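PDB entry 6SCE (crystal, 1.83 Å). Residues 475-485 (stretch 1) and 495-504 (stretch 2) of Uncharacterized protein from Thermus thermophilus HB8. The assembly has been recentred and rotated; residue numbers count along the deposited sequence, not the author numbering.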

# COMPACT_ATOMS: atom_id res chain seq x y z
N ARG A 475 25.09 -5.27 -35.88
CA ARG A 475 23.95 -5.57 -36.77
C ARG A 475 22.59 -5.47 -36.04
O ARG A 475 21.57 -5.16 -36.65
N PHE A 476 22.59 -5.74 -34.74
CA PHE A 476 21.38 -5.56 -33.92
C PHE A 476 21.07 -4.06 -33.81
O PHE A 476 20.01 -3.59 -34.23
CB PHE A 476 21.58 -6.21 -32.54
CG PHE A 476 20.40 -6.03 -31.61
CD1 PHE A 476 19.17 -6.57 -31.92
CD2 PHE A 476 20.55 -5.33 -30.41
CE1 PHE A 476 18.09 -6.41 -31.06
CE2 PHE A 476 19.48 -5.17 -29.55
CZ PHE A 476 18.24 -5.71 -29.87
N LEU A 477 22.04 -3.31 -33.31
CA LEU A 477 21.87 -1.87 -33.16
C LEU A 477 21.48 -1.15 -34.45
O LEU A 477 20.78 -0.14 -34.41
CB LEU A 477 23.13 -1.25 -32.56
CG LEU A 477 23.53 -1.76 -31.17
CD1 LEU A 477 24.91 -1.22 -30.81
CD2 LEU A 477 22.51 -1.40 -30.11
N LYS A 478 21.93 -1.68 -35.59
CA LYS A 478 21.61 -1.10 -36.91
C LYS A 478 20.16 -1.35 -37.33
O LYS A 478 19.53 -0.46 -37.91
CB LYS A 478 22.56 -1.62 -38.00
CG LYS A 478 23.94 -0.97 -37.96
N PHE A 479 19.64 -2.54 -37.07
CA PHE A 479 18.23 -2.83 -37.36
C PHE A 479 17.30 -2.08 -36.36
O PHE A 479 16.15 -1.79 -36.68
CB PHE A 479 17.97 -4.35 -37.34
CG PHE A 479 16.95 -4.81 -38.35
CD1 PHE A 479 17.32 -5.07 -39.67
CD2 PHE A 479 15.61 -4.98 -37.99
CE1 PHE A 479 16.38 -5.49 -40.61
CE2 PHE A 479 14.67 -5.41 -38.92
CZ PHE A 479 15.05 -5.66 -40.23
N TRP A 480 17.82 -1.76 -35.18
CA TRP A 480 17.09 -0.99 -34.15
C TRP A 480 16.91 0.45 -34.64
O TRP A 480 15.80 1.01 -34.57
CB TRP A 480 17.88 -1.02 -32.84
CG TRP A 480 17.17 -0.51 -31.63
CD1 TRP A 480 17.12 0.78 -31.19
CD2 TRP A 480 16.45 -1.29 -30.67
NE1 TRP A 480 16.40 0.86 -30.02
CE2 TRP A 480 15.97 -0.39 -29.68
CE3 TRP A 480 16.16 -2.65 -30.54
CZ2 TRP A 480 15.20 -0.82 -28.58
CZ3 TRP A 480 15.40 -3.08 -29.45
CH2 TRP A 480 14.93 -2.16 -28.49
N LYS A 481 18.01 1.03 -35.11
CA LYS A 481 18.03 2.33 -35.80
C LYS A 481 17.00 2.36 -36.92
O LYS A 481 16.19 3.28 -37.02
CB LYS A 481 19.42 2.57 -36.39
CG LYS A 481 19.62 3.89 -37.13
CD LYS A 481 20.15 4.99 -36.22
CE LYS A 481 21.10 5.92 -36.96
NZ LYS A 481 20.46 6.55 -38.15
N LYS A 482 17.06 1.34 -37.77
CA LYS A 482 16.19 1.24 -38.94
C LYS A 482 14.70 1.23 -38.56
O LYS A 482 13.93 2.06 -39.02
CB LYS A 482 16.55 -0.02 -39.74
CG LYS A 482 15.78 -0.25 -41.03
CD LYS A 482 16.28 -1.51 -41.73
CE LYS A 482 15.28 -2.06 -42.74
NZ LYS A 482 15.18 -1.21 -43.96
N ARG A 483 14.32 0.29 -37.69
CA ARG A 483 12.91 0.06 -37.38
C ARG A 483 12.28 1.07 -36.40
O ARG A 483 11.06 1.25 -36.41
CB ARG A 483 12.72 -1.38 -36.87
N PHE A 484 13.09 1.71 -35.54
CA PHE A 484 12.57 2.64 -34.52
C PHE A 484 13.11 4.07 -34.58
O PHE A 484 12.65 4.93 -33.83
CB PHE A 484 12.83 2.11 -33.10
CG PHE A 484 12.43 0.68 -32.89
CD1 PHE A 484 11.27 0.17 -33.46
CD2 PHE A 484 13.21 -0.15 -32.10
CE1 PHE A 484 10.91 -1.15 -33.26
CE2 PHE A 484 12.85 -1.47 -31.90
CZ PHE A 484 11.69 -1.97 -32.48
N GLY A 485 14.10 4.32 -35.43
CA GLY A 485 14.69 5.65 -35.52
C GLY A 485 15.59 6.04 -34.36
O GLY A 485 15.96 7.21 -34.23
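Stretch 2 (495-504) RLKGLPLEYA

No hydrogen bond joins these two segments; the contact is built from side-chain packing, and its centre is the indole of Trp480, which meets a leucine on one face and a tyrosine at its edge. Leu499 lays its CD2 4.1 Å from the centroid of the six-membered ring of Trp480, only 7° off the ring normal, a CH-pi contact of nearly ideal alignment. At the rim of the same ring, CZ3 of Trp480 comes within 3.5 Å of CD1 of Tyr503. The two rings form an offset edge-to-face pair, with centroids 5.2 Å apart and planes at 77°, so the indole directs its edge toward the tyrosine face.

The arrangement illustrates how large side chains can couple helices whose backbones stay well apart. Stretch 1 is helical from Arg475 to Phe484 and leaves helical geometry at Gly485, where phi is positive. Stretch 2 enters through a type I turn from Leu496 to Leu499, with a hydrogen bond from Leu499 N to Leu496 O at 3.2 Å, and then runs as a helix through Ala504. The helix axes approach no closer than 12.4 Å and cross at 49°, with their N-to-C directions broadly alike. Pairing advances broadly along both helices, from Phe476 with Leu499 and Pro500 to Phe484 with Tyr503.

Near the start, Leu477 CD2 touches Leu496 CD2 at 3.4 Å; the CA-to-CB bond of Leu477 points sideways, but the end of its side chain comes nearer. Phe476, directed toward stretch 2, places CE2 4.0 Å from Leu499 CG, which lies at the ring edge, and 4.3 Å from Pro500 CG. Leu499 packs against both Phe476 and Trp480, and Tyr503, one turn further on, meets Trp480 and Phe484. At the far end, Phe484 CZ lies 4.2 Å from Tyr503 CE1. The Tyr503 hydroxyl has its hydrogen bond elsewhere in the structure.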

# COMPACT_ATOMS: atom_id res chain seq x y z
N ARG A 495 26.96 0.39 -22.46
CA ARG A 495 25.80 0.33 -21.57
C ARG A 495 24.62 -0.49 -22.14
O ARG A 495 23.66 -0.76 -21.42
CB ARG A 495 25.34 1.73 -21.19
N LEU A 496 24.70 -0.90 -23.41
CA LEU A 496 23.59 -1.58 -24.09
C LEU A 496 23.62 -3.11 -24.05
O LEU A 496 22.89 -3.77 -24.80
CB LEU A 496 23.52 -1.13 -25.55
CG LEU A 496 23.17 0.32 -25.82
CD1 LEU A 496 24.31 1.27 -25.46
CD2 LEU A 496 22.80 0.46 -27.29
N LYS A 497 24.44 -3.69 -23.17
CA LYS A 497 24.60 -5.15 -23.10
C LYS A 497 23.31 -5.88 -22.67
O LYS A 497 23.08 -7.03 -23.07
CB LYS A 497 25.72 -5.52 -22.12
CG LYS A 497 27.13 -5.19 -22.61
CD LYS A 497 28.17 -6.02 -21.84
CE LYS A 497 29.55 -5.98 -22.47
NZ LYS A 497 30.37 -4.88 -21.92
N GLY A 498 22.50 -5.22 -21.85
CA GLY A 498 21.25 -5.80 -21.35
C GLY A 498 20.09 -5.68 -22.33
O GLY A 498 19.06 -6.33 -22.13
N LEU A 499 20.27 -4.89 -23.38
CA LEU A 499 19.20 -4.59 -24.35
C LEU A 499 18.60 -5.81 -25.08
O LEU A 499 17.37 -5.87 -25.29
CB LEU A 499 19.65 -3.51 -25.35
CG LEU A 499 18.56 -2.99 -26.30
CD1 LEU A 499 17.32 -2.53 -25.53
CD2 LEU A 499 19.07 -1.86 -27.18
N PRO A 500 19.44 -6.78 -25.48
CA PRO A 500 18.88 -7.97 -26.11
C PRO A 500 17.89 -8.75 -25.22
O PRO A 500 16.80 -9.12 -25.68
CB PRO A 500 20.12 -8.82 -26.42
CG PRO A 500 21.22 -7.82 -26.60
CD PRO A 500 20.91 -6.72 -25.61
N LEU A 501 18.26 -9.01 -23.97
CA LEU A 501 17.36 -9.70 -23.04
C LEU A 501 16.10 -8.85 -22.76
O LEU A 501 14.99 -9.38 -22.76
CB LEU A 501 18.08 -10.02 -21.75
CG LEU A 501 17.25 -10.79 -20.71
CD1 LEU A 501 16.72 -12.11 -21.26
CD2 LEU A 501 18.09 -11.04 -19.48
N GLU A 502 16.29 -7.55 -22.56
CA GLU A 502 15.18 -6.61 -22.31
C GLU A 502 14.20 -6.56 -23.46
O GLU A 502 12.99 -6.52 -23.24
CB GLU A 502 15.68 -5.19 -22.06
CG GLU A 502 16.45 -5.02 -20.77
CD GLU A 502 17.12 -3.67 -20.68
OE1 GLU A 502 16.86 -2.81 -21.55
OE2 GLU A 502 17.89 -3.48 -19.71
N TYR A 503 14.70 -6.54 -24.70
CA TYR A 503 13.82 -6.52 -25.86
C TYR A 503 13.08 -7.84 -26.05
O TYR A 503 11.89 -7.84 -26.40
CB TYR A 503 14.57 -6.18 -27.14
CG TYR A 503 13.63 -6.06 -28.30
CD1 TYR A 503 12.74 -5.00 -28.38
CD2 TYR A 503 13.61 -7.02 -29.31
CE1 TYR A 503 11.86 -4.88 -29.44
CE2 TYR A 503 12.72 -6.91 -30.38
CZ TYR A 503 11.85 -5.84 -30.44
OH TYR A 503 10.96 -5.71 -31.48
N ALA A 504 13.77 -8.95 -25.82
CA ALA A 504 13.13 -10.27 -25.88
C ALA A 504 12.06 -10.41 -24.81
O ALA A 504 10.99 -10.96 -25.06
CB ALA A 504 14.17 -11.36 -25.68